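Local atomic coordinates of putative sensory box/GGDEF family protein (Vibrio parahaemolyticus, PDB entry 3LID), a protein that probably synthesises the second messenger cyclic di-GMP from GTP in response to signals, the piece crystallised being its extracellular PDC-fold sensor domain. Residues E18-L23 with E236-S241; S71-Q76 with K80-L85; P227-R232 with I248-I253. All coordinates share one frame; numbering follows the deposited sequence.

Contact 1. Residues E18-L23 with E236-S241; sequences EALHQL and EQAGYS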
# COMPACT_ATOMS: atom_id res chain seq x y z
N GLU A 18 -24.64 -6.33 1.80
CA GLU A 18 -24.16 -5.18 1.01
C GLU A 18 -22.62 -5.02 1.21
O GLU A 18 -21.87 -4.74 0.29
CB GLU A 18 -24.75 -3.90 1.50
CG GLU A 18 -26.27 -3.89 1.36
CD GLU A 18 -26.90 -2.77 2.17
OE1 GLU A 18 -27.99 -3.01 2.76
OE2 GLU A 18 -26.35 -1.66 2.21
N ALA A 19 -22.21 -5.18 2.44
CA ALA A 19 -20.77 -5.02 2.74
C ALA A 19 -19.97 -6.09 2.06
O ALA A 19 -18.80 -5.84 1.63
CB ALA A 19 -20.58 -5.03 4.28
N LEU A 20 -20.52 -7.28 1.96
CA LEU A 20 -19.80 -8.31 1.21
C LEU A 20 -19.65 -7.91 -0.26
O LEU A 20 -18.60 -8.23 -0.91
CB LEU A 20 -20.41 -9.72 1.42
CG LEU A 20 -20.13 -10.28 2.82
CD1 LEU A 20 -21.04 -11.56 2.96
CD2 LEU A 20 -18.69 -10.74 2.89
N HIS A 21 -20.70 -7.32 -0.84
CA HIS A 21 -20.53 -6.85 -2.24
C HIS A 21 -19.43 -5.81 -2.29
O HIS A 21 -18.64 -5.78 -3.25
CB HIS A 21 -21.83 -6.25 -2.80
CG HIS A 21 -22.90 -7.28 -2.99
ND1 HIS A 21 -22.67 -8.44 -3.70
CD2 HIS A 21 -24.18 -7.36 -2.55
CE1 HIS A 21 -23.76 -9.19 -3.68
NE2 HIS A 21 -24.69 -8.55 -2.99
N GLN A 22 -19.42 -4.92 -1.31
CA GLN A 22 -18.46 -3.79 -1.34
C GLN A 22 -17.04 -4.44 -1.25
O GLN A 22 -16.08 -3.98 -1.95
CB GLN A 22 -18.62 -2.90 -0.11
CG GLN A 22 -17.61 -1.69 -0.10
CD GLN A 22 -17.74 -0.84 -1.33
OE1 GLN A 22 -18.85 -0.34 -1.66
NE2 GLN A 22 -16.65 -0.73 -2.11
N LEU A 23 -16.87 -5.38 -0.33
CA LEU A 23 -15.52 -6.01 -0.17
C LEU A 23 -15.07 -6.68 -1.48
O LEU A 23 -13.91 -6.65 -1.83
CB LEU A 23 -15.52 -7.03 0.99
CG LEU A 23 -15.69 -6.35 2.34
CD1 LEU A 23 -15.79 -7.49 3.39
CD2 LEU A 23 -14.45 -5.50 2.70
N GLU A 236 -9.28 -16.45 5.49
CA GLU A 236 -9.15 -15.79 4.14
C GLU A 236 -10.41 -15.98 3.30
O GLU A 236 -10.43 -15.57 2.15
CB GLU A 236 -7.92 -16.27 3.40
CG GLU A 236 -6.65 -15.92 4.11
CD GLU A 236 -5.43 -16.40 3.40
OE1 GLU A 236 -5.47 -16.45 2.18
OE2 GLU A 236 -4.42 -16.66 4.05
N GLN A 237 -11.49 -16.46 3.89
CA GLN A 237 -12.80 -16.48 3.20
C GLN A 237 -13.55 -15.22 3.41
O GLN A 237 -13.35 -14.51 4.37
CB GLN A 237 -13.67 -17.64 3.73
CG GLN A 237 -12.90 -18.88 3.70
CD GLN A 237 -12.06 -19.09 2.42
OE1 GLN A 237 -10.82 -19.05 2.45
NE2 GLN A 237 -12.74 -19.35 1.30
N ALA A 238 -14.44 -14.89 2.50
CA ALA A 238 -15.30 -13.77 2.76
C ALA A 238 -16.51 -14.15 3.60
O ALA A 238 -17.21 -15.15 3.29
CB ALA A 238 -15.78 -13.17 1.46
N GLY A 239 -16.85 -13.31 4.52
CA GLY A 239 -17.96 -13.72 5.45
C GLY A 239 -18.32 -12.61 6.38
O GLY A 239 -17.84 -11.46 6.25
N TYR A 240 -19.14 -12.88 7.37
CA TYR A 240 -19.30 -11.85 8.35
C TYR A 240 -19.62 -12.52 9.69
O TYR A 240 -19.90 -13.74 9.75
CB TYR A 240 -20.42 -10.94 7.95
CG TYR A 240 -21.80 -11.63 7.97
CD1 TYR A 240 -22.60 -11.64 9.13
CD2 TYR A 240 -22.34 -12.12 6.78
CE1 TYR A 240 -23.91 -12.30 9.09
CE2 TYR A 240 -23.61 -12.71 6.72
CZ TYR A 240 -24.37 -12.80 7.86
OH TYR A 240 -25.66 -13.34 7.69
N SER A 241 -19.49 -11.73 10.73
CA SER A 241 -19.86 -12.14 12.08
C SER A 241 -20.47 -10.98 12.82
O SER A 241 -20.13 -9.86 12.62
CB SER A 241 -18.62 -12.67 12.82
OG SER A 241 -19.03 -13.39 13.96
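Leu-20 meets the strand residues Gly-239 and Tyr-240 through a side chain that leaves the helix with CG opposite its own carbonyl carbon (chi1 -72°) and continues nearly straight (chi2 169°), which carries both methyl groups outward to the edge of a sheet. In Tyr-240, CG lies between backbone N and carbonyl carbon (chi1 66°), which lays the ring beside the leucine. The setting is the PDC fold of a bacterial sensor domain, in which the long helix 9-45 runs along an antiparallel sheet that includes strand 239-242. The helix rests on this sheet through Ala-19 and Leu-23, which reach strands 246-254 and 260-268, whereas Leu-20, the residue after Ala-19, takes the contact out to strand 239-242. That strand pairs with strand 246-254 through backbone bonds from Gly-239 to Phe-250 and from Ser-241 to Ile-248.

The two methyls divide the work. CD2 of Leu-20 packs on the backbone of Gly-239, 3.5 Å from its O and almost as near its N, and also touches the methyl CB of Ala-238 at 4.1 Å. CD1 turns to Tyr-240; the two side chains cross at about a right angle, and the methyl comes in at the ring edge. No hydrogen bond joins the segments. The contact is small and lies near the surface, made by the apolar methyls of Leu-20. On the ring itself the atom touched is CD2 of Tyr-240, 4.1 Å from Leu-20 CD1 and close to the ring plane.

Contact 2. Residues S71-Q76 with K80-L85; sequences SVARNQ and KQIRFL. With PO4 (phosphate ion), chain C.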
# COMPACT_ATOMS: atom_id res chain seq x y z
N SER A 71 7.85 12.37 -14.51
CA SER A 71 6.62 12.26 -15.33
C SER A 71 5.82 11.03 -14.99
O SER A 71 4.57 11.06 -14.96
CB SER A 71 7.00 12.26 -16.84
OG SER A 71 7.56 13.53 -17.19
N VAL A 72 6.52 9.91 -14.80
CA VAL A 72 5.81 8.64 -14.49
C VAL A 72 5.12 8.83 -13.09
O VAL A 72 3.97 8.35 -12.91
CB VAL A 72 6.79 7.42 -14.46
CG1 VAL A 72 6.08 6.20 -13.86
CG2 VAL A 72 7.26 7.14 -15.88
N ALA A 73 5.83 9.43 -12.12
CA ALA A 73 5.22 9.58 -10.81
C ALA A 73 3.95 10.46 -10.89
O ALA A 73 2.99 10.18 -10.18
CB ALA A 73 6.22 10.24 -9.79
N ARG A 74 4.03 11.57 -11.62
CA ARG A 74 2.84 12.44 -11.77
C ARG A 74 1.68 11.70 -12.47
O ARG A 74 0.48 11.94 -12.15
CB ARG A 74 3.18 13.74 -12.53
CG ARG A 74 4.15 14.67 -11.70
CD ARG A 74 4.26 16.07 -12.39
NE ARG A 74 4.96 15.92 -13.66
CZ ARG A 74 6.28 16.09 -13.80
NH1 ARG A 74 7.03 16.51 -12.77
NH2 ARG A 74 6.82 15.93 -15.00
N ASN A 75 2.01 10.85 -13.45
CA ASN A 75 1.00 10.10 -14.20
C ASN A 75 0.38 8.96 -13.38
O ASN A 75 -0.88 8.80 -13.38
CB ASN A 75 1.66 9.50 -15.43
CG ASN A 75 0.71 8.62 -16.25
OD1 ASN A 75 0.52 7.45 -15.99
ND2 ASN A 75 0.19 9.19 -17.30
N GLN A 76 1.19 8.26 -12.58
CA GLN A 76 0.71 7.08 -11.86
C GLN A 76 0.15 7.38 -10.44
O GLN A 76 -0.67 6.60 -9.97
CB GLN A 76 1.83 6.02 -11.77
CG GLN A 76 2.11 5.40 -13.13
CD GLN A 76 0.91 4.57 -13.61
OE1 GLN A 76 0.23 4.93 -14.60
NE2 GLN A 76 0.61 3.58 -12.89
N LYS A 80 5.34 7.04 -4.02
CA LYS A 80 5.83 8.12 -3.20
C LYS A 80 7.35 8.39 -3.51
O LYS A 80 7.80 9.51 -3.43
CB LYS A 80 5.61 7.75 -1.74
CG LYS A 80 5.94 8.93 -0.85
CD LYS A 80 5.10 8.87 0.42
CE LYS A 80 5.32 10.09 1.26
NZ LYS A 80 6.70 10.06 1.82
N GLN A 81 8.05 7.37 -3.95
CA GLN A 81 9.43 7.54 -4.40
C GLN A 81 9.71 6.55 -5.46
O GLN A 81 9.13 5.50 -5.48
CB GLN A 81 10.45 7.17 -3.25
CG GLN A 81 10.27 8.06 -2.02
CD GLN A 81 11.31 7.68 -0.97
OE1 GLN A 81 11.03 6.96 0.03
NE2 GLN A 81 12.54 8.11 -1.22
N ILE A 82 10.67 6.89 -6.34
CA ILE A 82 11.17 5.99 -7.36
C ILE A 82 12.69 6.22 -7.31
O ILE A 82 13.14 7.37 -7.43
CB ILE A 82 10.67 6.35 -8.76
CG1 ILE A 82 9.11 6.22 -8.75
CG2 ILE A 82 11.31 5.37 -9.83
CD1 ILE A 82 8.52 6.69 -10.12
N ARG A 83 13.43 5.14 -7.04
CA ARG A 83 14.86 5.28 -6.79
C ARG A 83 15.66 4.24 -7.52
O ARG A 83 15.22 3.13 -7.84
CB ARG A 83 15.13 5.02 -5.34
CG ARG A 83 14.64 6.21 -4.45
CD ARG A 83 14.90 5.94 -2.93
NE ARG A 83 13.97 4.86 -2.49
CZ ARG A 83 13.96 4.38 -1.24
NH1 ARG A 83 14.84 4.85 -0.31
NH2 ARG A 83 13.06 3.45 -0.89
N PHE A 84 16.93 4.60 -7.74
CA PHE A 84 17.90 3.60 -8.15
C PHE A 84 18.99 3.62 -7.06
O PHE A 84 19.49 4.70 -6.68
CB PHE A 84 18.55 3.95 -9.51
CG PHE A 84 19.45 2.86 -9.99
CD1 PHE A 84 18.91 1.69 -10.54
CD2 PHE A 84 20.85 2.94 -9.74
CE1 PHE A 84 19.71 0.65 -10.93
CE2 PHE A 84 21.72 1.83 -10.15
CZ PHE A 84 21.11 0.71 -10.76
N LEU A 85 19.27 2.45 -6.48
CA LEU A 85 20.36 2.26 -5.50
C LEU A 85 21.48 1.50 -6.20
O LEU A 85 21.25 0.58 -6.97
CB LEU A 85 19.88 1.41 -4.27
CG LEU A 85 19.05 2.18 -3.21
CD1 LEU A 85 17.79 2.83 -3.78
CD2 LEU A 85 18.59 1.06 -2.14
P PO4 C . 12.61 3.98 2.67
O1 PO4 C . 12.27 5.46 2.41
O2 PO4 C . 14.13 3.93 2.49
O3 PO4 C . 11.97 3.07 1.66
O4 PO4 C . 12.23 3.59 4.09
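Apolar contact between helix and strand rests on Ile-82, whose CD1 reaches Ala-73 CB at 4.2 Å and lies near Val-72 CG1 at 4.5 Å. Its side chain is extended (chi2 175°), and that delivers the terminal methyl to the helix surface between the two residues. The touch is light and lacks any hydrogen bond between the segments.

Polar interactions belong to the next residue, Arg-83, which leaves the strand on the side away from the helix. The side chain bends at chi3, and its guanidinium holds the phosphate with two donors: NH1 to O2 at 3.0 Å, fairly straight at 160° and in the guanidinium plane, and NH2 to O3 at 2.8 Å, more bent. Glu-91 forms a salt bridge to NH1 and Asn-171 accepts from NH2, which should fix the group's rotation. Arg-153, Arg-116 and Lys-113, with the hydroxyl of Tyr-118, Asn-171 ND2 and Arg-139 N, complete a largely cationic pocket around the ion, which probably came from the crystallisation liquor; the site is consistent with a ligand pocket of the PDC kind.

Strand 79-86 lies between strands 91-98 and 163-173, with helix 59-76 against one face; there Trp-69 and Leu-170 flank Ile-82, and Tyr-97 meets Ala-73.

Contact 3. Residues P227-R232 with I248-I253; sequences PDIWPR and IAFSSI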
# COMPACT_ATOMS: atom_id res chain seq x y z
N PRO A 227 -11.61 -11.34 19.38
CA PRO A 227 -10.93 -12.63 19.45
C PRO A 227 -11.70 -13.79 18.80
O PRO A 227 -11.08 -14.70 18.27
CB PRO A 227 -10.75 -12.88 20.97
CG PRO A 227 -11.45 -11.74 21.64
CD PRO A 227 -11.83 -10.69 20.69
N ASP A 228 -13.03 -13.72 18.83
CA ASP A 228 -13.81 -14.80 18.24
C ASP A 228 -14.09 -14.59 16.80
O ASP A 228 -14.51 -15.53 16.16
CB ASP A 228 -15.13 -14.95 19.00
CG ASP A 228 -14.84 -15.43 20.35
OD1 ASP A 228 -14.13 -16.47 20.39
OD2 ASP A 228 -15.18 -14.73 21.33
N ILE A 229 -13.85 -13.38 16.31
CA ILE A 229 -14.07 -13.08 14.86
C ILE A 229 -12.77 -13.25 14.07
O ILE A 229 -12.78 -13.70 12.92
CB ILE A 229 -14.74 -11.72 14.64
CG1 ILE A 229 -16.13 -11.63 15.38
CG2 ILE A 229 -14.89 -11.41 13.14
CD1 ILE A 229 -16.70 -10.34 15.32
N TRP A 230 -11.65 -12.99 14.73
CA TRP A 230 -10.32 -13.18 14.09
C TRP A 230 -10.08 -14.47 13.35
O TRP A 230 -9.66 -14.45 12.20
CB TRP A 230 -9.20 -12.79 15.07
CG TRP A 230 -7.80 -12.90 14.58
CD1 TRP A 230 -6.78 -13.60 15.13
CD2 TRP A 230 -7.21 -12.10 13.50
NE1 TRP A 230 -5.61 -13.39 14.43
CE2 TRP A 230 -5.83 -12.42 13.47
CE3 TRP A 230 -7.73 -11.16 12.57
CZ2 TRP A 230 -4.94 -11.89 12.51
CZ3 TRP A 230 -6.86 -10.62 11.62
CH2 TRP A 230 -5.47 -10.97 11.62
N PRO A 231 -10.41 -15.66 13.92
CA PRO A 231 -10.25 -16.87 13.15
C PRO A 231 -11.00 -16.90 11.82
O PRO A 231 -10.54 -17.54 10.87
CB PRO A 231 -10.84 -17.98 14.13
CG PRO A 231 -10.56 -17.40 15.46
CD PRO A 231 -10.99 -15.92 15.29
N ARG A 232 -12.16 -16.27 11.75
CA ARG A 232 -12.95 -16.28 10.52
C ARG A 232 -12.14 -15.42 9.51
O ARG A 232 -12.07 -15.74 8.33
CB ARG A 232 -14.33 -15.64 10.79
CG ARG A 232 -15.17 -16.35 12.02
CD ARG A 232 -15.73 -17.74 11.62
NE ARG A 232 -16.45 -18.31 12.81
CZ ARG A 232 -15.86 -18.83 13.91
NH1 ARG A 232 -14.55 -18.92 13.96
NH2 ARG A 232 -16.59 -19.23 14.97
N ILE A 248 -19.09 -7.24 11.71
CA ILE A 248 -17.82 -7.13 10.97
C ILE A 248 -17.99 -8.01 9.72
O ILE A 248 -18.27 -9.24 9.83
CB ILE A 248 -16.68 -7.67 11.78
CG1 ILE A 248 -16.53 -6.84 13.07
CG2 ILE A 248 -15.35 -7.59 10.96
CD1 ILE A 248 -15.55 -7.41 13.89
N ALA A 249 -17.81 -7.40 8.54
CA ALA A 249 -17.74 -8.13 7.33
C ALA A 249 -16.26 -8.12 6.88
O ALA A 249 -15.58 -7.13 7.13
CB ALA A 249 -18.62 -7.50 6.25
N PHE A 250 -15.81 -9.25 6.36
CA PHE A 250 -14.37 -9.39 6.11
C PHE A 250 -14.12 -10.17 4.84
O PHE A 250 -14.93 -11.01 4.36
CB PHE A 250 -13.70 -10.12 7.30
CG PHE A 250 -14.46 -11.41 7.74
CD1 PHE A 250 -14.22 -12.63 7.12
CD2 PHE A 250 -15.41 -11.33 8.78
CE1 PHE A 250 -14.96 -13.79 7.52
CE2 PHE A 250 -16.12 -12.47 9.17
CZ PHE A 250 -15.90 -13.66 8.54
N SER A 251 -12.97 -9.87 4.22
CA SER A 251 -12.55 -10.63 3.08
C SER A 251 -11.01 -10.53 3.11
O SER A 251 -10.45 -9.78 3.93
CB SER A 251 -13.11 -10.10 1.76
OG SER A 251 -12.57 -8.80 1.57
N SER A 252 -10.37 -11.26 2.24
CA SER A 252 -8.88 -11.26 2.16
C SER A 252 -8.40 -11.14 0.73
O SER A 252 -9.00 -11.77 -0.18
CB SER A 252 -8.27 -12.49 2.85
OG SER A 252 -8.68 -12.52 4.20
N ILE A 253 -7.28 -10.40 0.54
CA ILE A 253 -6.66 -10.44 -0.81
C ILE A 253 -5.22 -10.65 -0.61
O ILE A 253 -4.74 -10.62 0.56
CB ILE A 253 -6.81 -9.13 -1.55
CG1 ILE A 253 -6.17 -8.02 -0.76
CG2 ILE A 253 -8.34 -8.91 -1.86
CD1 ILE A 253 -6.31 -6.55 -1.51
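Ile-229 and Ile-248 meet methyl to methyl, CD1 against CD1 at 3.5 Å, tighter than ordinary van der Waals contact, with the two side chains set obliquely to one another. The other branch of Ile-229 packs alongside: CG2 lies 4.1 Å from the same Ile-248 CD1 and 4.3 Å from Phe-250 CE2. Phe-250 takes the other half of the contact, its CZ 3.4 Å from Arg-232 CB and its CE1 3.6 Å from Arg-232 O. With chi1 at 48° the ring stands off the strand toward helix 230-234. Arg-232 touches through CB and its backbone O; beyond CB the side chain bends at chi2 (-73°), leading the guanidinium away to where Asp-228 O lies over one face, offset toward the rim.

These residues sit where the turn 227-229 and helix 230-234 cover one face of the second antiparallel sheet of this PDC-fold sensor. Ile-248 and Phe-250 point to that face, while the alternating Ala-249 and Ser-251 point to the other, where helix 9-45 lies.

Behind the first shell, a backbone bond from Arg-232 N to Ile-229 O (2.9 Å) ties the two residues together, and Ser-235 OG bonds to Arg-232 O. Phe-222 of the preceding short helix packs on both isoleucines, and Ile-264 of strand 260-268 lies beside Ile-248 and Phe-250.

Contacts 1 and 3 share one sheet: their centres are about 9 Å apart, and strands 239-242 and 246-254 are hydrogen-bonded neighbours in it. They use different coverings, contact 1 the long helix on one face, reaching out to the edge strand, and contact 3 the short helix 230-234 on the other. Contact 1 is a surface contact, contacts 2 and 3 are largely buried. Contact 2 belongs to the other sheet, its centre about 34 Å from that of contact 1, and the two lie on opposite sides of the chain's centre. All three join their segments by apolar touches, but only contact 2 also borders a bound anion, through a buried arginine.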